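Local atomic coordinates of ofchtiv-allosamidin (Ostrinia furnacalis, PDB entry 6JMB), a protein that probably hydrolyses chitin as a group IV insect chitinase of glycosyl hydrolase family 18 and binds the inhibitor allosamidin. Residues V202-G214 and D304-W318. Sequence-based numbering, arbitrary orientation.
Sequences VTGHNAPLFISEG and DNLAKVPYAFLDYNW
Leu209 N donates to Ala307 O (2.9 Å), where the irregular loop 202-214 draws closest to the turn joining strands 300-304 and 309-314; the CA atoms of Phe210 and Ala307 are 4.6 Å apart. In that turn Asp304 OD1 accepts from Leu306 N, an Asx turn, and from Ala307 N, completing an Asx motif; Lys308 and Val309 form a G1 bulge opposite. OD2 binds the loop twice: Glu213 N reaches its syn lone pair at 2.9 Å, while His205 NE2 comes from the anti side at 2.8 Å, tilted out of the carboxylate plane, ring and carboxylate turned 66° apart. Segment 304-318 belongs to the alpha+beta insertion many family 18 chitinases carry between the last two TIM-barrel strands; 202-214, a barrel loop before helix 226-235, packs against it. With chi1 at -72°, Val309 CG2 sits over the imidazole centre, 3.4 Å above the plane (CH-pi). A water links His205 ND1 to Pro310 O. Asp304's four donors would probably offset the like charge of Glu213, whose OE2 lies 3.8 Å from Asp304 OD1. Thr203 CB lies 3.5 Å from the six-membered ring centroid of Trp318, whose opposite face packs on Tyr311 CB and whose NE1 bonds Asn262 O.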
ATOM      1  N   VAL A 202      21.873   3.057   5.091  1.00 11.90           N
ATOM      2  CA  VAL A 202      21.801   4.480   5.392  1.00 11.42           C
ATOM      3  C   VAL A 202      20.330   4.844   5.528  1.00 11.37           C
ATOM      4  O   VAL A 202      19.445   4.135   5.045  1.00 11.94           O
ATOM      5  CB  VAL A 202      22.447   5.337   4.277  1.00 11.95           C
ATOM      6  CG1 VAL A 202      23.950   5.036   4.155  1.00 12.82           C
ATOM      7  CG2 VAL A 202      21.759   5.089   2.936  1.00 13.05           C
ATOM      8  N   THR A 203      20.074   5.966   6.197  1.00 10.54           N
ATOM      9  CA  THR A 203      18.716   6.496   6.260  1.00 10.99           C
ATOM     10  C   THR A 203      18.239   6.875   4.864  1.00 10.76           C
ATOM     11  O   THR A 203      19.028   7.206   3.977  1.00 10.79           O
ATOM     12  CB  THR A 203      18.670   7.737   7.155  1.00 11.02           C
ATOM     13  OG1 THR A 203      19.555   8.737   6.627  1.00 11.17           O
ATOM     14  CG2 THR A 203      19.076   7.393   8.586  1.00 10.85           C
ATOM     15  N   GLY A 204      16.929   6.813   4.671  1.00  9.98           N
ATOM     16  CA  GLY A 204      16.345   7.163   3.390  1.00 11.22           C
ATOM     17  C   GLY A 204      14.851   7.308   3.559  1.00  9.14           C
ATOM     18  O   GLY A 204      14.274   6.903   4.574  1.00 10.25           O
ATOM     19  N   HIS A 205      14.230   7.902   2.552  1.00  9.85           N
ATOM     20  CA  HIS A 205      12.814   8.211   2.641  1.00  9.41           C
ATOM     21  C   HIS A 205      11.961   7.022   2.231  1.00  9.68           C
ATOM     22  O   HIS A 205      12.292   6.278   1.302  1.00 10.10           O
ATOM     23  CB  HIS A 205      12.461   9.427   1.788  1.00  9.61           C
ATOM     24  CG  HIS A 205      13.210  10.663   2.177  1.00  9.48           C
ATOM     25  ND1 HIS A 205      13.153  11.206   3.442  1.00 10.03           N
ATOM     26  CD2 HIS A 205      14.040  11.458   1.462  1.00 10.42           C
ATOM     27  CE1 HIS A 205      13.913  12.287   3.488  1.00 10.37           C
ATOM     28  NE2 HIS A 205      14.459  12.463   2.298  1.00 10.30           N
ATOM     29  N   ASN A 206      10.849   6.864   2.936  1.00  8.92           N
ATOM     30  CA  ASN A 206       9.898   5.806   2.627  1.00  8.98           C
ATOM     31  C   ASN A 206       9.253   6.042   1.267  1.00  8.78           C
ATOM     32  O   ASN A 206       9.037   5.094   0.500  1.00  9.29           O
ATOM     33  CB  ASN A 206       8.856   5.788   3.747  1.00 10.52           C
ATOM     34  CG  ASN A 206       7.878   4.641   3.646  1.00  9.23           C
ATOM     35  OD1 ASN A 206       8.212   3.538   3.209  1.00 10.45           O
ATOM     36  ND2 ASN A 206       6.653   4.892   4.090  1.00 10.68           N
ATOM     37  N   ALA A 207       8.970   7.300   0.938  1.00  8.85           N
ATOM     38  CA  ALA A 207       8.312   7.619  -0.322  1.00  8.67           C
ATOM     39  C   ALA A 207       8.779   8.968  -0.853  1.00  9.42           C
ATOM     40  O   ALA A 207       7.969   9.890  -1.009  1.00 10.24           O
ATOM     41  CB  ALA A 207       6.793   7.608  -0.129  1.00 10.44           C
ATOM     42  N   PRO A 208      10.061   9.123  -1.171  1.00  9.56           N
ATOM     43  CA  PRO A 208      10.508  10.385  -1.771  1.00  9.96           C
ATOM     44  C   PRO A 208       9.895  10.545  -3.154  1.00  9.65           C
ATOM     45  O   PRO A 208       9.797   9.585  -3.918  1.00  9.86           O
ATOM     46  CB  PRO A 208      12.026  10.204  -1.866  1.00  9.56           C
ATOM     47  CG  PRO A 208      12.204   8.722  -2.051  1.00  9.97           C
ATOM     48  CD  PRO A 208      11.078   8.056  -1.285  1.00 10.08           C
ATOM     49  N   LEU A 209       9.477  11.772  -3.472  1.00  9.90           N
ATOM     50  CA  LEU A 209       8.902  12.029  -4.787  1.00 10.93           C
ATOM     51  C   LEU A 209       9.982  12.055  -5.862  1.00 11.32           C
ATOM     52  O   LEU A 209       9.819  11.461  -6.936  1.00 12.77           O
ATOM     53  CB  LEU A 209       8.137  13.352  -4.756  1.00 14.19           C
ATOM     54  CG  LEU A 209       7.098  13.657  -5.831  1.00 19.34           C
ATOM     55  CD1 LEU A 209       6.192  12.460  -6.073  1.00 19.05           C
ATOM     56  CD2 LEU A 209       6.280  14.867  -5.390  1.00 16.91           C
ATOM     57  N   PHE A 210      11.096  12.723  -5.584  1.00 11.10           N
ATOM     58  CA  PHE A 210      12.179  12.894  -6.546  1.00 10.91           C
ATOM     59  C   PHE A 210      13.478  12.473  -5.864  1.00 12.55           C
ATOM     60  O   PHE A 210      13.476  11.805  -4.822  1.00 12.08           O
ATOM     61  CB  PHE A 210      12.233  14.351  -7.032  1.00 11.67           C
ATOM     62  CG  PHE A 210      10.935  14.860  -7.583  1.00 11.83           C
ATOM     63  CD1 PHE A 210      10.454  14.395  -8.799  1.00 13.05           C
ATOM     64  CD2 PHE A 210      10.203  15.818  -6.898  1.00 13.03           C
ATOM     65  CE1 PHE A 210       9.258  14.870  -9.315  1.00 14.04           C
ATOM     66  CE2 PHE A 210       9.010  16.305  -7.412  1.00 14.68           C
ATOM     67  CZ  PHE A 210       8.534  15.828  -8.621  1.00 13.89           C
ATOM     68  N   ILE A 211      14.613  12.880  -6.441  1.00 12.74           N
ATOM     69  CA  ILE A 211      15.928  12.672  -5.836  1.00 11.79           C
ATOM     70  C   ILE A 211      15.925  13.171  -4.392  1.00 10.81           C
ATOM     71  O   ILE A 211      15.221  14.131  -4.059  1.00 11.87           O
ATOM     72  CB  ILE A 211      17.029  13.350  -6.678  1.00 13.17           C
ATOM     73  CG1 ILE A 211      18.420  12.883  -6.251  1.00 14.02           C
ATOM     74  CG2 ILE A 211      16.924  14.879  -6.597  1.00 15.31           C
ATOM     75  CD1 ILE A 211      19.501  13.244  -7.271  1.00 15.59           C
ATOM     76  N   SER A 212      16.688  12.506  -3.529  1.00 11.11           N
ATOM     77  CA  SER A 212      16.787  12.830  -2.113  1.00 12.53           C
ATOM     78  C   SER A 212      18.146  13.439  -1.791  1.00 11.97           C
ATOM     79  O   SER A 212      19.131  13.241  -2.511  1.00 13.46           O
ATOM     80  CB  SER A 212      16.609  11.573  -1.256  1.00 13.13           C
ATOM     81  OG  SER A 212      15.346  10.967  -1.494  1.00 13.32           O
ATOM     82  N   GLU A 213      18.190  14.175  -0.679  1.00 11.52           N
ATOM     83  CA  GLU A 213      19.460  14.670  -0.159  1.00 12.16           C
ATOM     84  C   GLU A 213      20.435  13.513   0.006  1.00 13.73           C
ATOM     85  O   GLU A 213      20.075  12.440   0.501  1.00 12.84           O
ATOM     86  CB  GLU A 213      19.244  15.341   1.202  1.00 12.91           C
ATOM     87  CG  GLU A 213      18.562  16.697   1.127  1.00 13.24           C
ATOM     88  CD  GLU A 213      18.189  17.252   2.493  1.00 14.92           C
ATOM     89  OE1 GLU A 213      18.658  16.717   3.517  1.00 18.42           O
ATOM     90  OE2 GLU A 213      17.421  18.231   2.553  1.00 14.89           O
ATOM     91  N   GLY A 214      21.674  13.728  -0.435  1.00 14.88           N
ATOM     92  CA  GLY A 214      22.709  12.730  -0.295  1.00 15.40           C
ATOM     93  C   GLY A 214      22.814  11.739  -1.429  1.00 15.34           C
ATOM     94  O   GLY A 214      23.694  10.869  -1.384  1.00 18.73           O
ATOM     95  N   ASP A 304      13.051  17.629   3.386  1.00 11.12           N
ATOM     96  CA  ASP A 304      13.961  17.401   2.272  1.00 11.34           C
ATOM     97  C   ASP A 304      13.324  18.073   1.063  1.00 11.43           C
ATOM     98  O   ASP A 304      12.315  17.590   0.537  1.00 11.00           O
ATOM     99  CB  ASP A 304      14.142  15.904   2.040  1.00 11.00           C
ATOM    100  CG  ASP A 304      15.152  15.593   0.943  1.00 11.70           C
ATOM    101  OD1 ASP A 304      15.272  16.379  -0.018  1.00 10.99           O
ATOM    102  OD2 ASP A 304      15.817  14.538   1.029  1.00 11.36           O
ATOM    103  N   ASN A 305      13.877  19.219   0.654  1.00 10.48           N
ATOM    104  CA  ASN A 305      13.277  20.003  -0.418  1.00 11.68           C
ATOM    105  C   ASN A 305      13.668  19.512  -1.802  1.00 11.28           C
ATOM    106  O   ASN A 305      13.245  20.106  -2.797  1.00 13.35           O
ATOM    107  CB  ASN A 305      13.613  21.491  -0.256  1.00 12.05           C
ATOM    108  CG  ASN A 305      12.555  22.394  -0.850  1.00 13.83           C
ATOM    109  OD1 ASN A 305      11.431  21.967  -1.126  1.00 14.61           O
ATOM    110  ND2 ASN A 305      12.913  23.660  -1.055  1.00 12.20           N
ATOM    111  N   LEU A 306      14.469  18.452  -1.887  1.00 10.97           N
ATOM    112  CA  LEU A 306      14.644  17.748  -3.146  1.00 10.95           C
ATOM    113  C   LEU A 306      13.570  16.676  -3.309  1.00 10.89           C
ATOM    114  O   LEU A 306      12.909  16.598  -4.352  1.00 12.58           O
ATOM    115  CB  LEU A 306      16.041  17.121  -3.198  1.00 12.46           C
ATOM    116  CG  LEU A 306      17.222  18.087  -3.088  1.00 11.58           C
ATOM    117  CD1 LEU A 306      18.539  17.328  -3.061  1.00 14.51           C
ATOM    118  CD2 LEU A 306      17.196  19.068  -4.244  1.00 14.67           C
ATOM    119  N   ALA A 307      13.359  15.876  -2.259  1.00 10.44           N
ATOM    120  CA  ALA A 307      12.433  14.751  -2.297  1.00 10.26           C
ATOM    121  C   ALA A 307      10.998  15.135  -1.956  1.00 10.92           C
ATOM    122  O   ALA A 307      10.081  14.346  -2.220  1.00 12.04           O
ATOM    123  CB  ALA A 307      12.906  13.654  -1.339  1.00 11.29           C
ATOM    124  N   LYS A 308      10.788  16.315  -1.371  1.00 10.21           N
ATOM    125  CA  LYS A 308       9.455  16.837  -1.030  1.00 10.60           C
ATOM    126  C   LYS A 308       8.788  16.038   0.091  1.00 10.84           C
ATOM    127  O   LYS A 308       7.574  15.826   0.080  1.00 11.32           O
ATOM    128  CB  LYS A 308       8.527  16.978  -2.244  1.00 12.31           C
ATOM    129  CG  LYS A 308       9.202  17.527  -3.496  1.00 12.06           C
ATOM    130  CD  LYS A 308       9.768  18.917  -3.267  1.00 13.31           C
ATOM    131  CE  LYS A 308      10.475  19.398  -4.520  1.00 14.87           C
ATOM    132  NZ  LYS A 308      11.064  20.758  -4.325  1.00 16.20           N
ATOM    133  N   VAL A 309       9.579  15.604   1.070  1.00 10.16           N
ATOM    134  CA  VAL A 309       9.058  14.828   2.201  1.00 10.42           C
ATOM    135  C   VAL A 309       9.760  15.262   3.471  1.00 11.46           C
ATOM    136  O   VAL A 309      10.909  15.721   3.454  1.00 11.70           O
ATOM    137  CB  VAL A 309       9.265  13.310   2.006  1.00  9.70           C
ATOM    138  CG1 VAL A 309       8.333  12.774   0.931  1.00 10.75           C
ATOM    139  CG2 VAL A 309      10.721  13.001   1.690  1.00 11.30           C
ATOM    140  N   PRO A 310       9.082  15.108   4.606  1.00 10.58           N
ATOM    141  CA  PRO A 310       9.692  15.444   5.893  1.00 10.83           C
ATOM    142  C   PRO A 310      10.427  14.256   6.495  1.00 10.49           C
ATOM    143  O   PRO A 310      10.183  13.091   6.175  1.00 10.45           O
ATOM    144  CB  PRO A 310       8.468  15.765   6.759  1.00 11.31           C
ATOM    145  CG  PRO A 310       7.447  14.775   6.266  1.00 12.10           C
ATOM    146  CD  PRO A 310       7.673  14.695   4.762  1.00 10.67           C
ATOM    147  N   TYR A 311      11.335  14.580   7.405  1.00  9.84           N
ATOM    148  CA  TYR A 311      11.966  13.575   8.242  1.00 10.53           C
ATOM    149  C   TYR A 311      12.245  14.215   9.590  1.00 11.15           C
ATOM    150  O   TYR A 311      12.230  15.441   9.726  1.00 10.95           O
ATOM    151  CB  TYR A 311      13.240  13.004   7.598  1.00 11.06           C
ATOM    152  CG  TYR A 311      14.325  14.027   7.340  1.00 11.06           C
ATOM    153  CD1 TYR A 311      14.262  14.884   6.248  1.00 10.27           C
ATOM    154  CD2 TYR A 311      15.417  14.137   8.193  1.00 12.72           C
ATOM    155  CE1 TYR A 311      15.255  15.823   6.012  1.00 12.70           C
ATOM    156  CE2 TYR A 311      16.412  15.071   7.963  1.00 12.43           C
ATOM    157  CZ  TYR A 311      16.324  15.906   6.878  1.00 12.65           C
ATOM    158  OH  TYR A 311      17.323  16.838   6.655  1.00 17.49           O
ATOM    159  N   ALA A 312      12.493  13.381  10.593  1.00 10.25           N
ATOM    160  CA  ALA A 312      12.663  13.873  11.949  1.00 10.23           C
ATOM    161  C   ALA A 312      13.770  13.097  12.635  1.00 10.79           C
ATOM    162  O   ALA A 312      13.991  11.917  12.353  1.00 11.42           O
ATOM    163  CB  ALA A 312      11.362  13.758  12.752  1.00 11.74           C
ATOM    164  N   PHE A 313      14.474  13.765  13.543  1.00 11.22           N
ATOM    165  CA  PHE A 313      15.511  13.077  14.294  1.00 11.41           C
ATOM    166  C   PHE A 313      15.555  13.569  15.731  1.00 12.48           C
ATOM    167  O   PHE A 313      15.170  14.701  16.040  1.00 13.67           O
ATOM    168  CB  PHE A 313      16.897  13.168  13.634  1.00 13.72           C
ATOM    169  CG  PHE A 313      17.354  14.563  13.355  1.00 14.62           C
ATOM    170  CD1 PHE A 313      18.031  15.287  14.321  1.00 17.77           C
ATOM    171  CD2 PHE A 313      17.114  15.150  12.123  1.00 15.00           C
ATOM    172  CE1 PHE A 313      18.463  16.576  14.068  1.00 20.86           C
ATOM    173  CE2 PHE A 313      17.547  16.441  11.859  1.00 19.72           C
ATOM    174  CZ  PHE A 313      18.220  17.152  12.835  1.00 20.90           C
ATOM    175  N   LEU A 314      16.013  12.680  16.608  1.00 12.32           N
ATOM    176  CA  LEU A 314      16.203  12.995  18.019  1.00 12.42           C
ATOM    177  C   LEU A 314      17.257  12.017  18.514  1.00 12.26           C
ATOM    178  O   LEU A 314      16.974  10.821  18.648  1.00 12.52           O
ATOM    179  CB  LEU A 314      14.898  12.824  18.779  1.00 13.24           C
ATOM    180  CG  LEU A 314      14.973  13.023  20.295  1.00 15.09           C
ATOM    181  CD1 LEU A 314      15.600  14.373  20.625  1.00 17.92           C
ATOM    182  CD2 LEU A 314      13.588  12.914  20.907  1.00 16.77           C
ATOM    183  N   ASP A 315      18.466  12.522  18.760  1.00 12.63           N
ATOM    184  CA  ASP A 315      19.587  11.669  19.138  1.00 14.02           C
ATOM    185  C   ASP A 315      19.734  10.524  18.139  1.00 11.99           C
ATOM    186  O   ASP A 315      19.912  10.781  16.945  1.00 13.20           O
ATOM    187  CB  ASP A 315      19.443  11.180  20.583  1.00 13.86           C
ATOM    188  CG  ASP A 315      19.482  12.310  21.583  1.00 22.26           C
ATOM    189  OD1 ASP A 315      20.206  13.293  21.334  1.00 22.83           O
ATOM    190  OD2 ASP A 315      18.790  12.210  22.620  1.00 28.11           O
ATOM    191  N   TYR A 316      19.646   9.270  18.589  1.00 10.75           N
ATOM    192  CA  TYR A 316      19.846   8.153  17.670  1.00 12.12           C
ATOM    193  C   TYR A 316      18.671   7.931  16.718  1.00 11.28           C
ATOM    194  O   TYR A 316      18.834   7.235  15.711  1.00 13.02           O
ATOM    195  CB  TYR A 316      20.174   6.873  18.444  1.00 13.35           C
ATOM    196  CG  TYR A 316      21.632   6.790  18.830  1.00 12.35           C
ATOM    197  CD1 TYR A 316      22.572   6.326  17.928  1.00 13.21           C
ATOM    198  CD2 TYR A 316      22.068   7.195  20.086  1.00 12.53           C
ATOM    199  CE1 TYR A 316      23.906   6.254  18.252  1.00 13.60           C
ATOM    200  CE2 TYR A 316      23.411   7.129  20.425  1.00 14.07           C
ATOM    201  CZ  TYR A 316      24.322   6.651  19.499  1.00 15.04           C
ATOM    202  OH  TYR A 316      25.662   6.573  19.805  1.00 16.93           O
ATOM    203  N   ASN A 317      17.499   8.495  17.000  1.00 11.03           N
ATOM    204  CA  ASN A 317      16.318   8.224  16.185  1.00 10.91           C
ATOM    205  C   ASN A 317      16.333   9.057  14.916  1.00 11.25           C
ATOM    206  O   ASN A 317      16.568  10.268  14.963  1.00 13.42           O
ATOM    207  CB  ASN A 317      15.057   8.602  16.951  1.00 13.41           C
ATOM    208  CG  ASN A 317      14.880   7.803  18.191  1.00 14.96           C
ATOM    209  OD1 ASN A 317      14.564   6.618  18.134  1.00 17.73           O
ATOM    210  ND2 ASN A 317      15.087   8.442  19.339  1.00 17.91           N
ATOM    211  N   TRP A 318      16.037   8.416  13.787  1.00  9.79           N
ATOM    212  CA  TRP A 318      15.801   9.113  12.532  1.00 10.53           C
ATOM    213  C   TRP A 318      14.578   8.471  11.895  1.00 10.30           C
ATOM    214  O   TRP A 318      14.519   7.247  11.757  1.00 10.65           O
ATOM    215  CB  TRP A 318      17.025   8.987  11.624  1.00 10.40           C
ATOM    216  CG  TRP A 318      17.025   9.878  10.430  1.00  9.71           C
ATOM    217  CD1 TRP A 318      17.708  11.063  10.285  1.00 11.25           C
ATOM    218  CD2 TRP A 318      16.367   9.642   9.178  1.00  9.98           C
ATOM    219  NE1 TRP A 318      17.493  11.579   9.032  1.00 10.85           N
ATOM    220  CE2 TRP A 318      16.675  10.728   8.333  1.00 10.44           C
ATOM    221  CE3 TRP A 318      15.536   8.622   8.696  1.00  9.51           C
ATOM    222  CZ2 TRP A 318      16.178  10.828   7.031  1.00 11.36           C
ATOM    223  CZ3 TRP A 318      15.047   8.718   7.399  1.00  9.88           C
ATOM    224  CH2 TRP A 318      15.372   9.816   6.583  1.00 10.20           C
TER
HETATM  225  O   HOH W   1      10.483  11.017   4.421  1.00 10.16           O
HETATM  226  O   HOH W   2      16.455  18.809   4.896  1.00 18.71           O